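Long-range contact in succinylglutamate desuccinylase/aspartoacylase (Ruegeria sp. TM1040, PDB 3NA6), which probably hydrolyses an amide bond in N-acylated amino acids, as in the zinc-dependent succinylglutamate desuccinylase/aspartoacylase family: residues L151-E163 / M175-E188. Sequence-based numbering, arbitrary orientation.
Sequences LDFVPFAAAHILE and MQAFNAPYSVQLLE
V154 lies over one face of the Y182 ring, its CB 4.0 Å from the ring centroid in a CH-pi contact offset toward the rim, while P155 O meets the ring edge in plane. With CG anti to the carbonyl carbon (chi1 -67°), the tyrosine ring turns a face to that valine, the two side chains crossing at about a right angle; an alanine at Y182 would probably strip V154 of its aromatic cover and open a gap beside P155. From here strands 156-160 and 182-186 run parallel, and six backbone hydrogen bonds alternate between the two segments, from Y182 N to P155 O through I161 N to L186 O. The last is 3.0 Å long, yet its donor stands above the carbonyl plane. On the face bearing F156, F156 CB and Y182 CB meet at 3.7 Å, and L186 CD1 lies beside H160 CD2; E200 takes the histidine's ND1. On the other face helix 165-178 returns, completing a beta-alpha-beta crossover: selenomethionine M175, bent at its second and third torsions, lays CG 3.7 Å from A157 CB, and F178 flanks the same methyl. Water joins H160 O to Q185 NE2, so polar bonding continues beyond the backbone pairs, while the methyls of A157 and A159 meet M175 in an apolar contact.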
ATOM      1  N   LEU A 151     -22.790   3.244  -8.462  1.00 21.26           N
ATOM      2  CA  LEU A 151     -24.031   3.753  -9.068  1.00 21.64           C
ATOM      3  C   LEU A 151     -24.996   2.616  -9.398  1.00 21.95           C
ATOM      4  O   LEU A 151     -24.589   1.477  -9.687  1.00 23.79           O
ATOM      5  CB  LEU A 151     -23.732   4.498 -10.376  1.00 21.10           C
ATOM      6  CG  LEU A 151     -23.180   5.914 -10.407  1.00 27.92           C
ATOM      7  CD1 LEU A 151     -23.021   6.297 -11.875  1.00 29.60           C
ATOM      8  CD2 LEU A 151     -24.077   6.945  -9.657  1.00 28.73           C
ATOM      9  N   ASP A 152     -26.280   2.944  -9.411  1.00 22.28           N
ATOM     10  CA  ASP A 152     -27.316   1.974  -9.832  1.00 22.45           C
ATOM     11  C   ASP A 152     -28.311   2.706 -10.693  1.00 22.58           C
ATOM     12  O   ASP A 152     -28.590   3.859 -10.449  1.00 26.26           O
ATOM     13  CB  ASP A 152     -27.953   1.357  -8.607  1.00 22.69           C
ATOM     14  CG  ASP A 152     -28.654   0.033  -8.888  1.00 24.55           C
ATOM     15  OD1 ASP A 152     -28.692  -0.424 -10.049  1.00 31.74           O
ATOM     16  OD2 ASP A 152     -29.219  -0.518  -7.916  1.00 26.82           O
ATOM     17  N   PHE A 153     -28.780   2.046 -11.743  1.00 23.65           N
ATOM     18  CA  PHE A 153     -29.677   2.616 -12.728  1.00 25.01           C
ATOM     19  C   PHE A 153     -30.871   1.703 -12.930  1.00 23.40           C
ATOM     20  O   PHE A 153     -30.747   0.486 -12.807  1.00 22.66           O
ATOM     21  CB  PHE A 153     -28.987   2.696 -14.095  1.00 24.14           C
ATOM     22  CG  PHE A 153     -27.939   3.734 -14.206  1.00 23.02           C
ATOM     23  CD1 PHE A 153     -26.628   3.438 -13.936  1.00 26.13           C
ATOM     24  CD2 PHE A 153     -28.246   5.007 -14.668  1.00 35.20           C
ATOM     25  CE1 PHE A 153     -25.646   4.387 -14.085  1.00 29.64           C
ATOM     26  CE2 PHE A 153     -27.242   5.966 -14.821  1.00 29.64           C
ATOM     27  CZ  PHE A 153     -25.938   5.632 -14.521  1.00 28.66           C
ATOM     28  N   VAL A 154     -32.024   2.272 -13.295  1.00 24.79           N
ATOM     29  CA  VAL A 154     -33.082   1.451 -13.864  1.00 23.60           C
ATOM     30  C   VAL A 154     -32.501   0.813 -15.133  1.00 24.33           C
ATOM     31  O   VAL A 154     -31.666   1.431 -15.796  1.00 22.52           O
ATOM     32  CB  VAL A 154     -34.378   2.246 -14.186  1.00 24.47           C
ATOM     33  CG1 VAL A 154     -35.022   2.739 -12.889  1.00 23.90           C
ATOM     34  CG2 VAL A 154     -34.109   3.404 -15.133  1.00 23.71           C
ATOM     35  N   PRO A 155     -32.935  -0.425 -15.483  1.00 22.17           N
ATOM     36  CA  PRO A 155     -32.257  -1.097 -16.600  1.00 21.33           C
ATOM     37  C   PRO A 155     -32.718  -0.598 -17.946  1.00 21.78           C
ATOM     38  O   PRO A 155     -33.860  -0.871 -18.330  1.00 23.29           O
ATOM     39  CB  PRO A 155     -32.594  -2.559 -16.389  1.00 21.10           C
ATOM     40  CG  PRO A 155     -33.962  -2.531 -15.636  1.00 24.36           C
ATOM     41  CD  PRO A 155     -33.879  -1.309 -14.770  1.00 24.31           C
ATOM     42  N   PHE A 156     -31.865   0.174 -18.639  1.00 22.95           N
ATOM     43  CA  PHE A 156     -32.235   0.696 -19.969  1.00 25.58           C
ATOM     44  C   PHE A 156     -31.293   0.303 -21.107  1.00 24.74           C
ATOM     45  O   PHE A 156     -30.108   0.010 -20.906  1.00 23.03           O
ATOM     46  CB  PHE A 156     -32.523   2.221 -19.961  1.00 26.96           C
ATOM     47  CG  PHE A 156     -31.346   3.077 -19.646  1.00 24.88           C
ATOM     48  CD1 PHE A 156     -30.429   3.411 -20.625  1.00 30.57           C
ATOM     49  CD2 PHE A 156     -31.157   3.579 -18.373  1.00 32.74           C
ATOM     50  CE1 PHE A 156     -29.332   4.241 -20.324  1.00 31.44           C
ATOM     51  CE2 PHE A 156     -30.073   4.396 -18.080  1.00 30.14           C
ATOM     52  CZ  PHE A 156     -29.165   4.720 -19.059  1.00 28.30           C
ATOM     53  N   ALA A 157     -31.848   0.266 -22.309  1.00 26.19           N
ATOM     54  CA  ALA A 157     -31.036   0.296 -23.536  1.00 25.71           C
ATOM     55  C   ALA A 157     -31.089   1.737 -24.053  1.00 27.18           C
ATOM     56  O   ALA A 157     -32.150   2.396 -23.949  1.00 27.38           O
ATOM     57  CB  ALA A 157     -31.609  -0.654 -24.549  1.00 25.92           C
ATOM     58  N   ALA A 158     -29.972   2.215 -24.614  1.00 25.12           N
ATOM     59  CA  ALA A 158     -29.839   3.595 -25.067  1.00 25.43           C
ATOM     60  C   ALA A 158     -29.390   3.678 -26.521  1.00 26.73           C
ATOM     61  O   ALA A 158     -28.548   2.895 -26.958  1.00 28.55           O
ATOM     62  CB  ALA A 158     -28.873   4.369 -24.192  1.00 23.97           C
ATOM     63  N   ALA A 159     -29.977   4.635 -27.235  1.00 27.85           N
ATOM     64  CA  ALA A 159     -29.606   5.023 -28.603  1.00 28.95           C
ATOM     65  C   ALA A 159     -29.281   6.523 -28.595  1.00 32.02           C
ATOM     66  O   ALA A 159     -29.907   7.300 -27.826  1.00 30.40           O
ATOM     67  CB  ALA A 159     -30.813   4.785 -29.553  1.00 28.81           C
ATOM     68  N   HIS A 160     -28.377   6.945 -29.477  1.00 27.68           N
ATOM     69  CA  HIS A 160     -27.889   8.307 -29.451  1.00 26.94           C
ATOM     70  C   HIS A 160     -28.500   9.201 -30.518  1.00 29.50           C
ATOM     71  O   HIS A 160     -28.878   8.752 -31.595  1.00 29.14           O
ATOM     72  CB  HIS A 160     -26.369   8.331 -29.527  1.00 24.42           C
ATOM     73  CG  HIS A 160     -25.707   7.740 -28.325  1.00 30.57           C
ATOM     74  ND1 HIS A 160     -24.763   6.732 -28.405  1.00 29.70           N
ATOM     75  CD2 HIS A 160     -25.897   7.972 -27.002  1.00 33.26           C
ATOM     76  CE1 HIS A 160     -24.393   6.383 -27.185  1.00 40.44           C
ATOM     77  NE2 HIS A 160     -25.057   7.126 -26.317  1.00 32.27           N
ATOM     78  N   ILE A 161     -28.613  10.477 -30.163  1.00 28.74           N
ATOM     79  CA  ILE A 161     -28.939  11.526 -31.084  1.00 27.48           C
ATOM     80  C   ILE A 161     -27.642  11.832 -31.800  1.00 28.43           C
ATOM     81  O   ILE A 161     -26.616  12.155 -31.159  1.00 26.94           O
ATOM     82  CB  ILE A 161     -29.438  12.775 -30.358  1.00 28.14           C
ATOM     83  CG1 ILE A 161     -30.772  12.484 -29.645  1.00 31.72           C
ATOM     84  CG2 ILE A 161     -29.581  13.952 -31.354  1.00 26.56           C
ATOM     85  CD1 ILE A 161     -31.950  12.090 -30.612  1.00 31.86           C
ATOM     86  N   LEU A 162     -27.684  11.693 -33.127  1.00 29.28           N
ATOM     87  CA  LEU A 162     -26.520  11.847 -33.984  1.00 27.43           C
ATOM     88  C   LEU A 162     -26.844  12.849 -35.088  1.00 28.62           C
ATOM     89  O   LEU A 162     -28.017  13.036 -35.490  1.00 24.45           O
ATOM     90  CB  LEU A 162     -26.175  10.485 -34.618  1.00 26.96           C
ATOM     91  CG  LEU A 162     -25.882   9.321 -33.665  1.00 25.31           C
ATOM     92  CD1 LEU A 162     -25.897   8.012 -34.414  1.00 23.20           C
ATOM     93  CD2 LEU A 162     -24.524   9.510 -32.942  1.00 21.84           C
ATOM     94  N   GLU A 163     -25.788  13.449 -35.617  1.00 28.04           N
ATOM     95  CA  GLU A 163     -25.903  14.279 -36.818  1.00 31.17           C
ATOM     96  C   GLU A 163     -26.398  13.502 -38.029  1.00 30.47           C
ATOM     97  O   GLU A 163     -27.155  14.042 -38.823  1.00 29.12           O
ATOM     98  CB  GLU A 163     -24.554  14.908 -37.193  1.00 32.17           C
ATOM     99  CG  GLU A 163     -23.976  15.893 -36.168  1.00 47.01           C
ATOM    100  CD  GLU A 163     -24.811  17.154 -35.989  1.00 62.20           C
ATOM    101  OE1 GLU A 163     -25.642  17.473 -36.874  1.00 74.78           O
ATOM    102  OE2 GLU A 163     -24.625  17.836 -34.957  1.00 70.53           O
HETATM  103  N   MSE A 175     -32.123  -0.364 -30.620  1.00 24.13           N
HETATM  104  CA  MSE A 175     -32.361  -0.164 -29.190  1.00 26.86           C
HETATM  105  C   MSE A 175     -33.746  -0.659 -28.840  1.00 23.14           C
HETATM  106  O   MSE A 175     -33.907  -1.338 -27.825  1.00 23.31           O
HETATM  107  CB  MSE A 175     -32.170   1.324 -28.820  1.00 24.07           C
HETATM  108  CG  MSE A 175     -32.433   1.673 -27.335  1.00 28.84           C
HETATM  109 SE   MSE A 175     -34.322   1.964 -26.992  0.75 28.05          SE
HETATM  110  CE  MSE A 175     -34.355   3.765 -27.786  1.00 18.30           C
ATOM    111  N   GLN A 176     -34.753  -0.321 -29.660  1.00 24.88           N
ATOM    112  CA  GLN A 176     -36.078  -0.893 -29.482  1.00 25.43           C
ATOM    113  C   GLN A 176     -36.081  -2.420 -29.518  1.00 27.52           C
ATOM    114  O   GLN A 176     -36.800  -3.032 -28.718  1.00 26.47           O
ATOM    115  CB  GLN A 176     -37.076  -0.403 -30.527  1.00 27.09           C
ATOM    116  CG  GLN A 176     -37.380   1.064 -30.441  1.00 31.70           C
ATOM    117  CD  GLN A 176     -38.571   1.436 -31.295  1.00 43.43           C
ATOM    118  OE1 GLN A 176     -38.704   1.008 -32.453  1.00 49.11           O
ATOM    119  NE2 GLN A 176     -39.448   2.229 -30.728  1.00 48.36           N
ATOM    120  N   ALA A 177     -35.339  -3.029 -30.455  1.00 24.67           N
ATOM    121  CA  ALA A 177     -35.276  -4.493 -30.521  1.00 26.09           C
ATOM    122  C   ALA A 177     -34.728  -5.073 -29.212  1.00 24.98           C
ATOM    123  O   ALA A 177     -35.191  -6.112 -28.771  1.00 23.67           O
ATOM    124  CB  ALA A 177     -34.403  -4.970 -31.682  1.00 24.76           C
ATOM    125  N   PHE A 178     -33.715  -4.420 -28.634  1.00 23.79           N
ATOM    126  CA  PHE A 178     -33.119  -4.883 -27.359  1.00 24.96           C
ATOM    127  C   PHE A 178     -34.214  -5.063 -26.324  1.00 23.49           C
ATOM    128  O   PHE A 178     -34.243  -6.062 -25.602  1.00 24.44           O
ATOM    129  CB  PHE A 178     -32.067  -3.885 -26.836  1.00 23.00           C
ATOM    130  CG  PHE A 178     -31.190  -4.438 -25.722  1.00 21.20           C
ATOM    131  CD1 PHE A 178     -31.622  -4.419 -24.407  1.00 26.47           C
ATOM    132  CD2 PHE A 178     -29.918  -4.945 -25.995  1.00 22.86           C
ATOM    133  CE1 PHE A 178     -30.807  -4.916 -23.375  1.00 18.26           C
ATOM    134  CE2 PHE A 178     -29.106  -5.443 -24.995  1.00 23.68           C
ATOM    135  CZ  PHE A 178     -29.550  -5.423 -23.663  1.00 24.37           C
ATOM    136  N   ASN A 179     -35.127  -4.094 -26.285  1.00 24.37           N
ATOM    137  CA  ASN A 179     -36.366  -4.185 -25.517  1.00 23.99           C
ATOM    138  C   ASN A 179     -36.129  -4.355 -24.010  1.00 23.99           C
ATOM    139  O   ASN A 179     -36.707  -5.237 -23.334  1.00 20.98           O
ATOM    140  CB  ASN A 179     -37.258  -5.283 -26.100  1.00 24.31           C
ATOM    141  CG  ASN A 179     -38.634  -5.366 -25.434  1.00 26.34           C
ATOM    142  OD1 ASN A 179     -39.005  -6.426 -24.936  1.00 29.13           O
ATOM    143  ND2 ASN A 179     -39.378  -4.257 -25.417  1.00 26.82           N
ATOM    144  N   ALA A 180     -35.276  -3.488 -23.478  1.00 24.67           N
ATOM    145  CA  ALA A 180     -35.023  -3.467 -22.032  1.00 24.72           C
ATOM    146  C   ALA A 180     -36.280  -2.911 -21.368  1.00 24.19           C
ATOM    147  O   ALA A 180     -37.170  -2.370 -22.048  1.00 24.18           O
ATOM    148  CB  ALA A 180     -33.782  -2.618 -21.691  1.00 25.13           C
ATOM    149  N   PRO A 181     -36.392  -3.068 -20.053  1.00 24.59           N
ATOM    150  CA  PRO A 181     -37.614  -2.560 -19.414  1.00 25.26           C
ATOM    151  C   PRO A 181     -37.734  -1.042 -19.511  1.00 26.61           C
ATOM    152  O   PRO A 181     -38.832  -0.518 -19.412  1.00 27.78           O
ATOM    153  CB  PRO A 181     -37.465  -3.014 -17.950  1.00 26.07           C
ATOM    154  CG  PRO A 181     -36.583  -4.223 -18.035  1.00 24.95           C
ATOM    155  CD  PRO A 181     -35.594  -3.894 -19.136  1.00 23.33           C
ATOM    156  N   TYR A 182     -36.617  -0.342 -19.696  1.00 25.78           N
ATOM    157  CA  TYR A 182     -36.649   1.088 -20.017  1.00 24.02           C
ATOM    158  C   TYR A 182     -35.891   1.337 -21.323  1.00 26.32           C
ATOM    159  O   TYR A 182     -34.959   0.608 -21.662  1.00 24.11           O
ATOM    160  CB  TYR A 182     -36.061   1.970 -18.903  1.00 23.68           C
ATOM    161  CG  TYR A 182     -36.860   1.986 -17.642  1.00 25.29           C
ATOM    162  CD1 TYR A 182     -36.775   0.933 -16.747  1.00 25.91           C
ATOM    163  CD2 TYR A 182     -37.699   3.050 -17.338  1.00 31.81           C
ATOM    164  CE1 TYR A 182     -37.488   0.928 -15.591  1.00 25.08           C
ATOM    165  CE2 TYR A 182     -38.419   3.055 -16.172  1.00 30.19           C
ATOM    166  CZ  TYR A 182     -38.317   1.984 -15.308  1.00 31.65           C
ATOM    167  OH  TYR A 182     -39.025   1.968 -14.138  1.00 29.91           O
ATOM    168  N   SER A 183     -36.340   2.353 -22.042  1.00 25.46           N
ATOM    169  CA  SER A 183     -35.794   2.748 -23.341  1.00 28.04           C
ATOM    170  C   SER A 183     -35.477   4.228 -23.303  1.00 27.52           C
ATOM    171  O   SER A 183     -36.276   5.015 -22.783  1.00 29.52           O
ATOM    172  CB  SER A 183     -36.825   2.489 -24.439  1.00 27.51           C
ATOM    173  OG  SER A 183     -36.964   1.111 -24.684  1.00 31.53           O
ATOM    174  N   VAL A 184     -34.315   4.582 -23.846  0.50 27.79           N
ATOM    175  CA  VAL A 184     -33.844   5.966 -23.914  0.50 30.02           C
ATOM    176  C   VAL A 184     -33.229   6.290 -25.271  0.50 29.41           C
ATOM    177  O   VAL A 184     -32.567   5.447 -25.871  0.50 29.99           O
ATOM    178  CB  VAL A 184     -32.702   6.247 -22.923  0.50 29.22           C
ATOM    179  CG1 VAL A 184     -32.666   7.740 -22.631  0.50 31.71           C
ATOM    180  CG2 VAL A 184     -32.832   5.417 -21.657  0.50 29.68           C
ATOM    181  N   GLN A 185     -33.445   7.513 -25.740  1.00 29.89           N
ATOM    182  CA  GLN A 185     -32.663   8.088 -26.826  1.00 29.86           C
ATOM    183  C   GLN A 185     -32.184   9.450 -26.321  1.00 32.82           C
ATOM    184  O   GLN A 185     -33.013  10.301 -25.962  1.00 34.90           O
ATOM    185  CB  GLN A 185     -33.520   8.297 -28.059  1.00 30.72           C
ATOM    186  CG  GLN A 185     -32.730   8.743 -29.274  1.00 32.60           C
ATOM    187  CD  GLN A 185     -33.600   8.927 -30.489  1.00 33.37           C
ATOM    188  OE1 GLN A 185     -34.663   9.522 -30.403  1.00 35.40           O
ATOM    189  NE2 GLN A 185     -33.139   8.434 -31.641  1.00 29.63           N
ATOM    190  N   LEU A 186     -30.869   9.668 -26.341  1.00 32.59           N
ATOM    191  CA  LEU A 186     -30.263  10.853 -25.737  1.00 33.61           C
ATOM    192  C   LEU A 186     -29.049  11.359 -26.526  1.00 34.70           C
ATOM    193  O   LEU A 186     -28.321  10.580 -27.136  1.00 30.78           O
ATOM    194  CB  LEU A 186     -29.798  10.489 -24.332  1.00 33.36           C
ATOM    195  CG  LEU A 186     -28.702   9.405 -24.303  1.00 35.29           C
ATOM    196  CD1 LEU A 186     -27.385  10.074 -24.080  1.00 46.56           C
ATOM    197  CD2 LEU A 186     -28.906   8.376 -23.220  1.00 40.68           C
ATOM    198  N   LEU A 187     -28.822  12.664 -26.460  1.00 36.26           N
ATOM    199  CA  LEU A 187     -27.611  13.273 -26.965  1.00 36.52           C
ATOM    200  C   LEU A 187     -26.527  13.061 -25.938  1.00 38.76           C
ATOM    201  O   LEU A 187     -26.724  13.361 -24.791  1.00 37.49           O
ATOM    202  CB  LEU A 187     -27.850  14.771 -27.168  1.00 37.79           C
ATOM    203  CG  LEU A 187     -26.695  15.599 -27.729  1.00 40.31           C
ATOM    204  CD1 LEU A 187     -26.235  15.127 -29.145  1.00 32.42           C
ATOM    205  CD2 LEU A 187     -27.166  17.045 -27.751  1.00 46.78           C
ATOM    206  N   GLU A 188     -25.388  12.522 -26.348  1.00 40.57           N
ATOM    207  CA  GLU A 188     -24.251  12.328 -25.467  1.00 43.79           C
ATOM    208  C   GLU A 188     -23.493  13.645 -25.356  1.00 47.34           C
ATOM    209  O   GLU A 188     -22.958  14.128 -26.343  1.00 48.97           O
ATOM    210  CB  GLU A 188     -23.346  11.245 -26.040  1.00 43.85           C
ATOM    211  CG  GLU A 188     -22.089  10.963 -25.268  1.00 52.39           C
ATOM    212  CD  GLU A 188     -22.348  10.662 -23.795  1.00 61.42           C
ATOM    213  OE1 GLU A 188     -23.132   9.725 -23.516  1.00 61.86           O
ATOM    214  OE2 GLU A 188     -21.768  11.377 -22.931  1.00 57.87           O
TER
HETATM  215  O   HOH W   1     -30.842   6.933 -31.977  1.00 23.25           O
HETATM  216  O   HOH W   2     -25.240  11.509 -29.020  1.00 26.55           O